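Local structure of pumilio domain-containing protein 7 (Caenorhabditis elegans, 3V71) at residues 98-106 / 134-145; 150-161 / 185-194. The protein binds a consensus sequence in mRNA 3'-UTRs, modulating mRNA expression and stability and acting redundantly with related proteins in oocyte formation and early embryonic divisions. One frame throughout, in Å; residues are numbered along the deposited sequence.

Contact 1 of 2, residues 98-106 / 134-145; sequences GLLAMCKDK and FDLAAMCTDQIS. With nucleotides of chain B.
Phe134 and Leu100 meet where two successive Pumilio repeats, the predicted third and fourth, stack in the all-helical PUF fold, bringing helix 99-103 beside helix 136-141. The close-packed end is apolar. Leu100 CB lies over one face of the Phe134 ring, 3.9 Å from its centroid in a CH-pi contact, while Leu99 CB comes to the ring edge at CZ. Replacing Phe134 with an alanine is likely to open a gap under Leu100 CB and beside Leu99. Next to the ring, the Met139 chain bends at chi2 (131°) and brings its CE within 3.8 Å of Cys103 SG; Val148 of the following helix backs both residues. Ile144 is packed closely too, its CG2 resting against the backbone carbonyls of Cys103, Lys104 and Asp105. The turn carrying it is an Asx motif, with Ser145 N donating almost straight (174°) to Asp142 OD1 at 2.7 Å. The solvent side is formed by Lys104 and Lys106, whose amines lead away; the aliphatic part of Lys104 passes Ser145 OG. Just outside this seam, Gln143 extends fully and its NE2 donates to OP1 of C9 of RNA chain B at 3.1 Å.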
loop_
_atom_site.group_PDB
_atom_site.type_symbol
_atom_site.label_atom_id
_atom_site.label_comp_id
_atom_site.label_asym_id
_atom_site.label_seq_id
_atom_site.Cartn_x
_atom_site.Cartn_y
_atom_site.Cartn_z
ATOM N N GLY A 98 -13.721 -19.114 15.855
ATOM C CA GLY A 98 -13.435 -18.759 14.474
ATOM C C GLY A 98 -12.636 -17.478 14.313
ATOM O O GLY A 98 -13.202 -16.391 14.199
ATOM N N LEU A 99 -11.313 -17.606 14.296
ATOM C CA LEU A 99 -10.440 -16.445 14.163
ATOM C C LEU A 99 -10.593 -15.760 12.809
ATOM O O LEU A 99 -10.581 -14.535 12.717
ATOM C CB LEU A 99 -8.981 -16.840 14.370
ATOM C CG LEU A 99 -8.038 -15.641 14.257
ATOM C CD1 LEU A 99 -8.462 -14.550 15.231
ATOM C CD2 LEU A 99 -6.590 -16.046 14.490
ATOM N N LEU A 100 -10.723 -16.565 11.760
ATOM C CA LEU A 100 -10.907 -16.051 10.411
ATOM C C LEU A 100 -12.148 -15.174 10.292
ATOM O O LEU A 100 -12.069 -14.053 9.797
ATOM C CB LEU A 100 -10.990 -17.203 9.415
ATOM C CG LEU A 100 -11.473 -16.830 8.015
ATOM C CD1 LEU A 100 -10.624 -15.713 7.434
ATOM C CD2 LEU A 100 -11.462 -18.048 7.116
ATOM N N ALA A 101 -13.290 -15.690 10.734
ATOM C CA ALA A 101 -14.541 -14.934 10.704
ATOM C C ALA A 101 -14.474 -13.635 11.515
ATOM O O ALA A 101 -15.287 -12.730 11.317
ATOM C CB ALA A 101 -15.691 -15.796 11.190
ATOM N N MET A 102 -13.517 -13.548 12.436
ATOM C CA MET A 102 -13.294 -12.316 13.177
ATOM C C MET A 102 -12.629 -11.307 12.269
ATOM O O MET A 102 -12.941 -10.124 12.291
ATOM C CB MET A 102 -12.410 -12.560 14.398
ATOM C CG MET A 102 -13.116 -13.260 15.555
ATOM S SD MET A 102 -12.166 -13.265 17.094
ATOM C CE MET A 102 -12.041 -11.516 17.466
ATOM N N CYS A 103 -11.707 -11.791 11.456
ATOM C CA CYS A 103 -10.953 -10.930 10.564
ATOM C C CYS A 103 -11.834 -10.347 9.473
ATOM O O CYS A 103 -11.626 -9.213 9.048
ATOM C CB CYS A 103 -9.792 -11.711 9.957
ATOM S SG CYS A 103 -8.688 -12.422 11.207
ATOM N N LYS A 104 -12.821 -11.122 9.031
ATOM C CA LYS A 104 -13.750 -10.681 7.993
ATOM C C LYS A 104 -14.795 -9.672 8.495
ATOM O O LYS A 104 -15.485 -9.045 7.697
ATOM C CB LYS A 104 -14.433 -11.888 7.343
ATOM C CG LYS A 104 -13.454 -12.859 6.691
ATOM C CD LYS A 104 -14.131 -13.792 5.684
ATOM C CE LYS A 104 -15.119 -14.755 6.349
ATOM N NZ LYS A 104 -14.470 -15.848 7.143
ATOM N N ASP A 105 -14.891 -9.511 9.812
ATOM C CA ASP A 105 -15.885 -8.631 10.420
ATOM C C ASP A 105 -15.318 -7.235 10.638
ATOM O O ASP A 105 -14.190 -7.091 11.108
ATOM C CB ASP A 105 -16.361 -9.213 11.764
ATOM C CG ASP A 105 -17.708 -8.629 12.225
ATOM O OD1 ASP A 105 -18.758 -9.183 11.832
ATOM O OD2 ASP A 105 -17.724 -7.626 12.980
ATOM N N LYS A 106 -16.109 -6.212 10.316
ATOM C CA LYS A 106 -15.703 -4.824 10.539
ATOM C C LYS A 106 -15.246 -4.522 11.976
ATOM O O LYS A 106 -14.236 -3.853 12.183
ATOM C CB LYS A 106 -16.817 -3.850 10.132
ATOM C CG LYS A 106 -16.423 -2.378 10.302
ATOM C CD LYS A 106 -17.573 -1.407 10.033
ATOM C CE LYS A 106 -17.117 0.048 10.206
ATOM N NZ LYS A 106 -18.209 1.056 10.010
ATOM N N PHE A 134 -4.680 -19.900 7.123
ATOM C CA PHE A 134 -5.840 -19.444 6.369
ATOM C C PHE A 134 -5.541 -19.425 4.888
ATOM O O PHE A 134 -4.421 -19.720 4.465
ATOM C CB PHE A 134 -6.273 -18.050 6.815
ATOM C CG PHE A 134 -6.715 -17.988 8.240
ATOM C CD1 PHE A 134 -7.109 -19.140 8.902
ATOM C CD2 PHE A 134 -6.729 -16.785 8.924
ATOM C CE1 PHE A 134 -7.510 -19.095 10.219
ATOM C CE2 PHE A 134 -7.127 -16.729 10.245
ATOM C CZ PHE A 134 -7.522 -17.884 10.894
ATOM N N ASP A 135 -6.556 -19.079 4.104
ATOM C CA ASP A 135 -6.381 -18.847 2.679
ATOM C C ASP A 135 -5.877 -17.422 2.476
ATOM O O ASP A 135 -6.659 -16.484 2.308
ATOM C CB ASP A 135 -7.697 -19.077 1.938
ATOM C CG ASP A 135 -7.619 -18.701 0.476
ATOM O OD1 ASP A 135 -6.493 -18.547 -0.049
ATOM O OD2 ASP A 135 -8.692 -18.565 -0.148
ATOM N N LEU A 136 -4.558 -17.267 2.512
ATOM C CA LEU A 136 -3.941 -15.951 2.479
ATOM C C LEU A 136 -4.410 -15.146 1.276
ATOM O O LEU A 136 -4.583 -13.932 1.365
ATOM C CB LEU A 136 -2.418 -16.077 2.489
ATOM C CG LEU A 136 -1.832 -16.724 3.742
ATOM C CD1 LEU A 136 -0.311 -16.671 3.711
ATOM C CD2 LEU A 136 -2.376 -16.037 4.990
ATOM N N ALA A 137 -4.612 -15.834 0.156
ATOM C CA ALA A 137 -5.137 -15.215 -1.058
ATOM C C ALA A 137 -6.426 -14.437 -0.783
ATOM O O ALA A 137 -6.446 -13.207 -0.832
ATOM C CB ALA A 137 -5.381 -16.280 -2.114
ATOM N N ALA A 138 -7.496 -15.170 -0.490
ATOM C CA ALA A 138 -8.791 -14.581 -0.169
ATOM C C ALA A 138 -8.694 -13.512 0.918
ATOM O O ALA A 138 -9.414 -12.518 0.895
ATOM C CB ALA A 138 -9.766 -15.668 0.251
ATOM N N MET A 139 -7.805 -13.724 1.878
ATOM C CA MET A 139 -7.659 -12.782 2.971
ATOM C C MET A 139 -7.177 -11.428 2.472
ATOM O O MET A 139 -7.621 -10.384 2.943
ATOM C CB MET A 139 -6.693 -13.331 4.013
ATOM C CG MET A 139 -6.641 -12.511 5.278
ATOM S SD MET A 139 -6.811 -13.553 6.733
ATOM C CE MET A 139 -6.544 -12.361 8.045
ATOM N N CYS A 140 -6.271 -11.453 1.506
ATOM C CA CYS A 140 -5.665 -10.228 0.998
ATOM C C CYS A 140 -6.602 -9.436 0.094
ATOM O O CYS A 140 -6.481 -8.218 -0.006
ATOM C CB CYS A 140 -4.353 -10.539 0.275
ATOM S SG CYS A 140 -3.105 -11.283 1.355
ATOM N N THR A 141 -7.537 -10.118 -0.560
ATOM C CA THR A 141 -8.537 -9.417 -1.359
ATOM C C THR A 141 -9.621 -8.766 -0.499
ATOM O O THR A 141 -10.048 -7.654 -0.785
ATOM C CB THR A 141 -9.221 -10.337 -2.385
ATOM O OG1 THR A 141 -10.607 -10.510 -2.033
ATOM C CG2 THR A 141 -8.508 -11.682 -2.457
ATOM N N ASP A 142 -10.072 -9.458 0.543
ATOM C CA ASP A 142 -11.141 -8.928 1.379
ATOM C C ASP A 142 -10.772 -7.549 1.911
ATOM O O ASP A 142 -9.678 -7.355 2.446
ATOM C CB ASP A 142 -11.476 -9.874 2.535
ATOM C CG ASP A 142 -12.738 -9.454 3.283
ATOM O OD1 ASP A 142 -12.639 -8.656 4.243
ATOM O OD2 ASP A 142 -13.836 -9.912 2.902
ATOM N N GLN A 143 -11.690 -6.598 1.760
ATOM C CA GLN A 143 -11.442 -5.219 2.156
ATOM C C GLN A 143 -11.209 -5.092 3.654
ATOM O O GLN A 143 -10.421 -4.252 4.094
ATOM C CB GLN A 143 -12.604 -4.329 1.736
ATOM C CG GLN A 143 -12.464 -2.876 2.163
ATOM C CD GLN A 143 -13.674 -2.039 1.763
ATOM O OE1 GLN A 143 -14.689 -2.578 1.302
ATOM N NE2 GLN A 143 -13.569 -0.717 1.928
ATOM N N ILE A 144 -11.905 -5.926 4.426
ATOM C CA ILE A 144 -11.823 -5.910 5.882
ATOM C C ILE A 144 -10.643 -6.739 6.358
ATOM O O ILE A 144 -9.768 -6.234 7.064
ATOM C CB ILE A 144 -13.105 -6.491 6.535
ATOM C CG1 ILE A 144 -14.362 -5.783 6.029
ATOM C CG2 ILE A 144 -13.033 -6.389 8.048
ATOM C CD1 ILE A 144 -14.411 -4.327 6.378
ATOM N N SER A 145 -10.640 -8.013 5.965
ATOM C CA SER A 145 -9.637 -8.992 6.391
ATOM C C SER A 145 -8.228 -8.472 6.243
ATOM O O SER A 145 -7.367 -8.717 7.083
ATOM C CB SER A 145 -9.752 -10.271 5.565
ATOM O OG SER A 145 -11.089 -10.721 5.492
ATOM P P C B 9 -9.994 1.101 1.540
ATOM O OP1 C B 9 -10.536 -0.065 2.294
ATOM O OP2 C B 9 -10.948 2.104 0.976
ATOM O "O5'" C B 9 -8.902 1.837 2.418
ATOM C "C5'" C B 9 -8.598 1.375 3.720
ATOM C "C4'" C B 9 -7.459 2.149 4.319
ATOM O "O4'" C B 9 -6.604 2.656 3.252
ATOM C "C3'" C B 9 -7.839 3.399 5.100
ATOM O "O3'" C B 9 -8.325 3.132 6.421
ATOM C "C2'" C B 9 -6.539 4.198 5.047
ATOM O "O2'" C B 9 -5.565 3.629 5.912
ATOM C "C1'" C B 9 -6.102 3.929 3.606
ATOM N N1 C B 9 -6.656 4.938 2.666
ATOM C C2 C B 9 -5.895 6.064 2.306
ATOM O O2 C B 9 -4.745 6.207 2.757
ATOM N N3 C B 9 -6.432 6.983 1.467
ATOM C C4 C B 9 -7.671 6.819 0.992
ATOM N N4 C B 9 -8.164 7.751 0.168
ATOM C C5 C B 9 -8.465 5.688 1.336
ATOM C C6 C B 9 -7.924 4.790 2.168
#

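Contact 2 of 2, residues 150-161 / 185-194; sequences QRVVKQLPVDMW and RLVQQVIDRL. With nucleotides of chain B.
From Gln150 to Val153 the end of helix 146-153 runs in the same sense as helix 183-194, with CA atoms 6.0 Å apart at Gln150 and Leu186 and 6.3 Å at Val153 and Val190, before the chain turns off toward Trp161. In the middle, Val153 CG2 meets Val190 CG2 at 3.9 Å, the two side chains crossing at about a right angle. Farther along, Val158 CG1 presses on Leu194 CD2 at 3.7 Å. Trp161 plugs the turn: its ring is gripped between Val158 CA on one face and Val153 CA on the other, and its NE1 donates nearly straight (176°) to Leu156 O at 2.7 Å. With chi1 at 43°, CG lies between the backbone N and the carbonyl carbon, which turns the indole back over its own turn and brings CZ2 to Arg193 CG. Bent at chi2, Arg193 tucks its guanidinium under the loop near the carbonyls of Val153 and Leu156, while NH1 forms a salt bridge with Glu196. At the RNA end, Gln150 OE1 takes two weak hydrogen bonds, from Arg185 NE at 3.5 Å and from Gln189 NE2 at 3.4 Å. The amide meets the guanidinium edge, the planes 69° apart; bonds this long can steady Arg185 only weakly, if at all. C1' of C9 of chain B lies over the centre of the guanidinium face, and O2 of U8 of chain B approaches Arg185 CD. Arg185 thus meets two successive nucleotides, backed by Gln150 of helix 146-153; side chains presented this way from the inner helices typify the concave RNA-binding surface of PUF proteins.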
loop_
_atom_site.group_PDB
_atom_site.type_symbol
_atom_site.label_atom_id
_atom_site.label_comp_id
_atom_site.label_asym_id
_atom_site.label_seq_id
_atom_site.Cartn_x
_atom_site.Cartn_y
_atom_site.Cartn_z
ATOM N N GLN A 150 -2.228 -6.124 7.046
ATOM C CA GLN A 150 -1.669 -4.779 7.142
ATOM C C GLN A 150 -0.995 -4.579 8.500
ATOM O O GLN A 150 0.171 -4.207 8.565
ATOM C CB GLN A 150 -2.746 -3.708 6.926
ATOM C CG GLN A 150 -3.089 -3.429 5.457
ATOM C CD GLN A 150 -4.143 -2.339 5.294
ATOM O OE1 GLN A 150 -3.856 -1.142 5.418
ATOM N NE2 GLN A 150 -5.373 -2.752 5.021
ATOM N N ARG A 151 -1.735 -4.851 9.575
ATOM C CA ARG A 151 -1.245 -4.672 10.944
ATOM C C ARG A 151 -0.044 -5.554 11.278
ATOM O O ARG A 151 0.936 -5.092 11.874
ATOM C CB ARG A 151 -2.366 -4.945 11.944
ATOM C CG ARG A 151 -1.951 -4.757 13.385
ATOM C CD ARG A 151 -1.681 -3.301 13.676
ATOM N NE ARG A 151 -2.898 -2.522 13.520
ATOM C CZ ARG A 151 -3.066 -1.292 13.989
ATOM N NH1 ARG A 151 -2.081 -0.695 14.649
ATOM N NH2 ARG A 151 -4.221 -0.660 13.800
ATOM N N VAL A 152 -0.127 -6.828 10.912
ATOM C CA VAL A 152 0.972 -7.751 11.153
ATOM C C VAL A 152 2.265 -7.234 10.526
ATOM O O VAL A 152 3.280 -7.078 11.200
ATOM C CB VAL A 152 0.669 -9.131 10.570
ATOM C CG1 VAL A 152 1.956 -9.976 10.484
ATOM C CG2 VAL A 152 -0.414 -9.818 11.381
ATOM N N VAL A 153 2.206 -6.984 9.223
ATOM C CA VAL A 153 3.311 -6.415 8.473
ATOM C C VAL A 153 3.755 -5.085 9.058
ATOM O O VAL A 153 4.913 -4.916 9.428
ATOM C CB VAL A 153 2.902 -6.185 6.999
ATOM C CG1 VAL A 153 3.827 -5.188 6.327
ATOM C CG2 VAL A 153 2.869 -7.503 6.239
ATOM N N LYS A 154 2.822 -4.145 9.145
ATOM C CA LYS A 154 3.163 -2.752 9.422
ATOM C C LYS A 154 3.649 -2.476 10.848
ATOM O O LYS A 154 3.846 -1.319 11.214
ATOM C CB LYS A 154 2.005 -1.807 9.025
ATOM C CG LYS A 154 0.801 -1.786 9.992
ATOM C CD LYS A 154 -0.508 -1.311 9.301
ATOM C CE LYS A 154 -1.703 -1.238 10.277
ATOM N NZ LYS A 154 -3.050 -1.254 9.596
ATOM N N GLN A 155 3.857 -3.516 11.651
ATOM C CA GLN A 155 4.376 -3.280 12.998
ATOM C C GLN A 155 4.789 -4.511 13.799
ATOM O O GLN A 155 4.879 -4.457 15.020
ATOM C CB GLN A 155 3.404 -2.430 13.816
ATOM C CG GLN A 155 2.217 -3.184 14.352
ATOM C CD GLN A 155 1.639 -2.515 15.585
ATOM O OE1 GLN A 155 0.647 -1.786 15.504
ATOM N NE2 GLN A 155 2.264 -2.754 16.738
ATOM N N LEU A 156 5.049 -5.616 13.115
ATOM C CA LEU A 156 5.675 -6.771 13.746
ATOM C C LEU A 156 6.987 -7.126 13.046
ATOM O O LEU A 156 7.140 -6.901 11.841
ATOM C CB LEU A 156 4.728 -7.975 13.749
ATOM C CG LEU A 156 3.742 -8.069 14.918
ATOM C CD1 LEU A 156 2.915 -9.344 14.844
ATOM C CD2 LEU A 156 4.491 -8.001 16.239
ATOM N N PRO A 157 7.946 -7.678 13.802
ATOM C CA PRO A 157 9.233 -8.115 13.246
ATOM C C PRO A 157 9.072 -9.113 12.098
ATOM O O PRO A 157 8.268 -10.042 12.172
ATOM C CB PRO A 157 9.934 -8.768 14.446
ATOM C CG PRO A 157 8.851 -9.018 15.453
ATOM C CD PRO A 157 7.869 -7.908 15.252
ATOM N N VAL A 158 9.865 -8.918 11.051
ATOM C CA VAL A 158 9.691 -9.634 9.793
ATOM C C VAL A 158 9.909 -11.154 9.846
ATOM O O VAL A 158 9.623 -11.858 8.874
ATOM C CB VAL A 158 10.576 -9.016 8.689
ATOM C CG1 VAL A 158 10.142 -9.516 7.309
ATOM C CG2 VAL A 158 10.501 -7.492 8.751
ATOM N N ASP A 159 10.410 -11.666 10.963
ATOM C CA ASP A 159 10.559 -13.116 11.105
ATOM C C ASP A 159 9.218 -13.723 11.492
ATOM O O ASP A 159 8.953 -14.907 11.247
ATOM C CB ASP A 159 11.627 -13.461 12.141
ATOM C CG ASP A 159 11.880 -12.324 13.107
ATOM O OD1 ASP A 159 11.149 -11.313 13.029
ATOM O OD2 ASP A 159 12.803 -12.439 13.943
ATOM N N MET A 160 8.375 -12.887 12.094
ATOM C CA MET A 160 7.005 -13.261 12.416
ATOM C C MET A 160 6.236 -13.590 11.142
ATOM O O MET A 160 5.497 -14.573 11.087
ATOM C CB MET A 160 6.303 -12.116 13.140
ATOM C CG MET A 160 6.907 -11.739 14.484
ATOM S SD MET A 160 6.428 -12.834 15.839
ATOM C CE MET A 160 6.445 -11.671 17.200
ATOM N N TRP A 161 6.416 -12.767 10.113
ATOM C CA TRP A 161 5.620 -12.912 8.908
ATOM C C TRP A 161 6.390 -13.230 7.639
ATOM O O TRP A 161 5.966 -12.877 6.537
ATOM C CB TRP A 161 4.777 -11.674 8.692
ATOM C CG TRP A 161 5.470 -10.387 8.934
ATOM C CD1 TRP A 161 5.688 -9.789 10.136
ATOM C CD2 TRP A 161 5.978 -9.494 7.943
ATOM N NE1 TRP A 161 6.319 -8.583 9.959
ATOM C CE2 TRP A 161 6.507 -8.376 8.618
ATOM C CE3 TRP A 161 6.046 -9.533 6.546
ATOM C CZ2 TRP A 161 7.099 -7.308 7.949
ATOM C CZ3 TRP A 161 6.634 -8.471 5.882
ATOM C CH2 TRP A 161 7.152 -7.374 6.583
ATOM N N ARG A 185 -2.417 -1.751 -1.723
ATOM C CA ARG A 185 -1.811 -1.005 -0.618
ATOM C C ARG A 185 -0.981 -1.894 0.312
ATOM O O ARG A 185 0.000 -1.446 0.898
ATOM C CB ARG A 185 -2.879 -0.249 0.175
ATOM C CG ARG A 185 -2.349 0.461 1.417
ATOM C CD ARG A 185 -3.444 1.243 2.136
ATOM N NE ARG A 185 -3.044 1.653 3.478
ATOM C CZ ARG A 185 -2.605 2.868 3.800
ATOM N NH1 ARG A 185 -2.506 3.811 2.871
ATOM N NH2 ARG A 185 -2.268 3.138 5.062
ATOM N N LEU A 186 -1.373 -3.156 0.443
ATOM C CA LEU A 186 -0.604 -4.100 1.242
ATOM C C LEU A 186 0.801 -4.293 0.676
ATOM O O LEU A 186 1.792 -4.231 1.413
ATOM C CB LEU A 186 -1.314 -5.452 1.313
ATOM C CG LEU A 186 -0.553 -6.532 2.090
ATOM C CD1 LEU A 186 -0.431 -6.175 3.582
ATOM C CD2 LEU A 186 -1.214 -7.889 1.905
ATOM N N VAL A 187 0.870 -4.534 -0.633
ATOM C CA VAL A 187 2.133 -4.749 -1.329
ATOM C C VAL A 187 3.062 -3.557 -1.155
ATOM O O VAL A 187 4.255 -3.721 -0.901
ATOM C CB VAL A 187 1.922 -4.971 -2.830
ATOM C CG1 VAL A 187 3.218 -5.425 -3.458
ATOM C CG2 VAL A 187 0.835 -5.997 -3.073
ATOM N N GLN A 188 2.509 -2.359 -1.299
ATOM C CA GLN A 188 3.265 -1.141 -1.049
ATOM C C GLN A 188 3.854 -1.137 0.355
ATOM O O GLN A 188 5.040 -0.866 0.541
ATOM C CB GLN A 188 2.374 0.085 -1.237
ATOM C CG GLN A 188 1.722 0.163 -2.611
ATOM C CD GLN A 188 0.893 1.418 -2.794
ATOM O OE1 GLN A 188 -0.246 1.367 -3.281
ATOM N NE2 GLN A 188 1.459 2.558 -2.405
ATOM N N GLN A 189 3.013 -1.446 1.338
ATOM C CA GLN A 189 3.406 -1.423 2.741
ATOM C C GLN A 189 4.443 -2.475 3.068
ATOM O O GLN A 189 5.365 -2.209 3.834
ATOM C CB GLN A 189 2.193 -1.620 3.642
ATOM C CG GLN A 189 1.232 -0.450 3.664
ATOM C CD GLN A 189 -0.085 -0.813 4.317
ATOM O OE1 GLN A 189 -0.441 -1.990 4.417
ATOM N NE2 GLN A 189 -0.816 0.198 4.771
ATOM N N VAL A 190 4.283 -3.673 2.512
ATOM C CA VAL A 190 5.268 -4.735 2.716
ATOM C C VAL A 190 6.648 -4.296 2.245
ATOM O O VAL A 190 7.655 -4.509 2.931
ATOM C CB VAL A 190 4.909 -6.006 1.945
ATOM C CG1 VAL A 190 6.099 -6.963 1.932
ATOM C CG2 VAL A 190 3.697 -6.664 2.551
ATOM N N ILE A 191 6.679 -3.700 1.056
ATOM C CA ILE A 191 7.895 -3.161 0.483
ATOM C C ILE A 191 8.467 -2.076 1.374
ATOM O O ILE A 191 9.613 -2.151 1.802
ATOM C CB ILE A 191 7.619 -2.579 -0.905
ATOM C CG1 ILE A 191 7.407 -3.709 -1.909
ATOM C CG2 ILE A 191 8.756 -1.671 -1.350
ATOM C CD1 ILE A 191 7.038 -3.221 -3.275
ATOM N N ASP A 192 7.661 -1.062 1.649
ATOM C CA ASP A 192 8.074 0.004 2.545
ATOM C C ASP A 192 8.786 -0.570 3.775
ATOM O O ASP A 192 9.769 -0.013 4.266
ATOM C CB ASP A 192 6.850 0.805 2.977
ATOM C CG ASP A 192 7.203 2.196 3.443
ATOM O OD1 ASP A 192 8.287 2.355 4.045
ATOM O OD2 ASP A 192 6.408 3.131 3.195
ATOM N N ARG A 193 8.284 -1.708 4.242
ATOM C CA ARG A 193 8.699 -2.323 5.494
ATOM C C ARG A 193 10.033 -3.051 5.346
ATOM O O ARG A 193 10.899 -2.965 6.219
ATOM C CB ARG A 193 7.604 -3.297 5.949
ATOM C CG ARG A 193 7.611 -3.701 7.420
ATOM C CD ARG A 193 7.280 -2.529 8.341
ATOM N NE ARG A 193 7.051 -2.953 9.726
ATOM C CZ ARG A 193 7.965 -3.532 10.503
ATOM N NH1 ARG A 193 9.185 -3.778 10.039
ATOM N NH2 ARG A 193 7.656 -3.876 11.747
ATOM N N LEU A 194 10.195 -3.767 4.237
ATOM C CA LEU A 194 11.412 -4.536 3.984
ATOM C C LEU A 194 12.619 -3.664 3.639
ATOM O O LEU A 194 13.761 -4.044 3.891
ATOM C CB LEU A 194 11.181 -5.528 2.850
ATOM C CG LEU A 194 10.248 -6.690 3.160
ATOM C CD1 LEU A 194 10.029 -7.525 1.906
ATOM C CD2 LEU A 194 10.801 -7.533 4.311
ATOM P P C B 9 -9.994 1.101 1.540
ATOM O OP1 C B 9 -10.536 -0.065 2.294
ATOM O OP2 C B 9 -10.948 2.104 0.976
ATOM O "O5'" C B 9 -8.902 1.837 2.418
ATOM C "C5'" C B 9 -8.598 1.375 3.720
ATOM C "C4'" C B 9 -7.459 2.149 4.319
ATOM O "O4'" C B 9 -6.604 2.656 3.252
ATOM C "C3'" C B 9 -7.839 3.399 5.100
ATOM O "O3'" C B 9 -8.325 3.132 6.421
ATOM C "C2'" C B 9 -6.539 4.198 5.047
ATOM O "O2'" C B 9 -5.565 3.629 5.912
ATOM C "C1'" C B 9 -6.102 3.929 3.606
ATOM N N1 C B 9 -6.656 4.938 2.666
ATOM C C2 C B 9 -5.895 6.064 2.306
ATOM O O2 C B 9 -4.745 6.207 2.757
ATOM N N3 C B 9 -6.432 6.983 1.467
ATOM C C4 C B 9 -7.671 6.819 0.992
ATOM N N4 C B 9 -8.164 7.751 0.168
ATOM C C5 C B 9 -8.465 5.688 1.336
ATOM C C6 C B 9 -7.924 4.790 2.168
ATOM P P U B 8 -10.815 3.973 -3.225
ATOM O OP1 U B 8 -12.263 3.674 -3.161
ATOM O OP2 U B 8 -10.358 5.369 -2.991
ATOM O "O5'" U B 8 -10.008 2.978 -2.280
ATOM C "C5'" U B 8 -9.791 1.625 -2.655
ATOM C "C4'" U B 8 -8.550 1.071 -2.004
ATOM O "O4'" U B 8 -7.373 1.649 -2.623
ATOM C "C3'" U B 8 -8.381 1.381 -0.524
ATOM O "O3'" U B 8 -9.133 0.512 0.314
ATOM C "C2'" U B 8 -6.869 1.271 -0.329
ATOM O "O2'" U B 8 -6.473 -0.089 -0.213
ATOM C "C1'" U B 8 -6.348 1.804 -1.663
ATOM N N1 U B 8 -5.976 3.235 -1.593
ATOM C C2 U B 8 -4.721 3.537 -1.093
ATOM O O2 U B 8 -3.940 2.685 -0.703
ATOM N N3 U B 8 -4.411 4.876 -1.059
ATOM C C4 U B 8 -5.215 5.920 -1.478
ATOM O O4 U B 8 -4.790 7.072 -1.383
ATOM C C5 U B 8 -6.496 5.530 -1.994
ATOM C C6 U B 8 -6.822 4.230 -2.037
#

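In the fold
Contact 1 closes before contact 2 opens along the chain, and their centres lie 16 Å apart. Contact 1 joins predicted Pumilio repeats 3 and 4, contact 2 repeats 4 and 5, so repeat 4 is held on both sides: helix 136-141 serves the first interface, and helix 146-153, next in the chain, the second. The two touch directly, Cys140 SG packing on Leu186 CD2 at 3.9 Å. The centre of contact 2 lies about 10 Å from that of the chain, the centre of contact 1 about 17 Å. Both reach C9 of RNA chain B, contact 1 at its phosphate, contact 2 at its sugar and base O2, so the repeat packing probably also helps to place groups that meet the RNA.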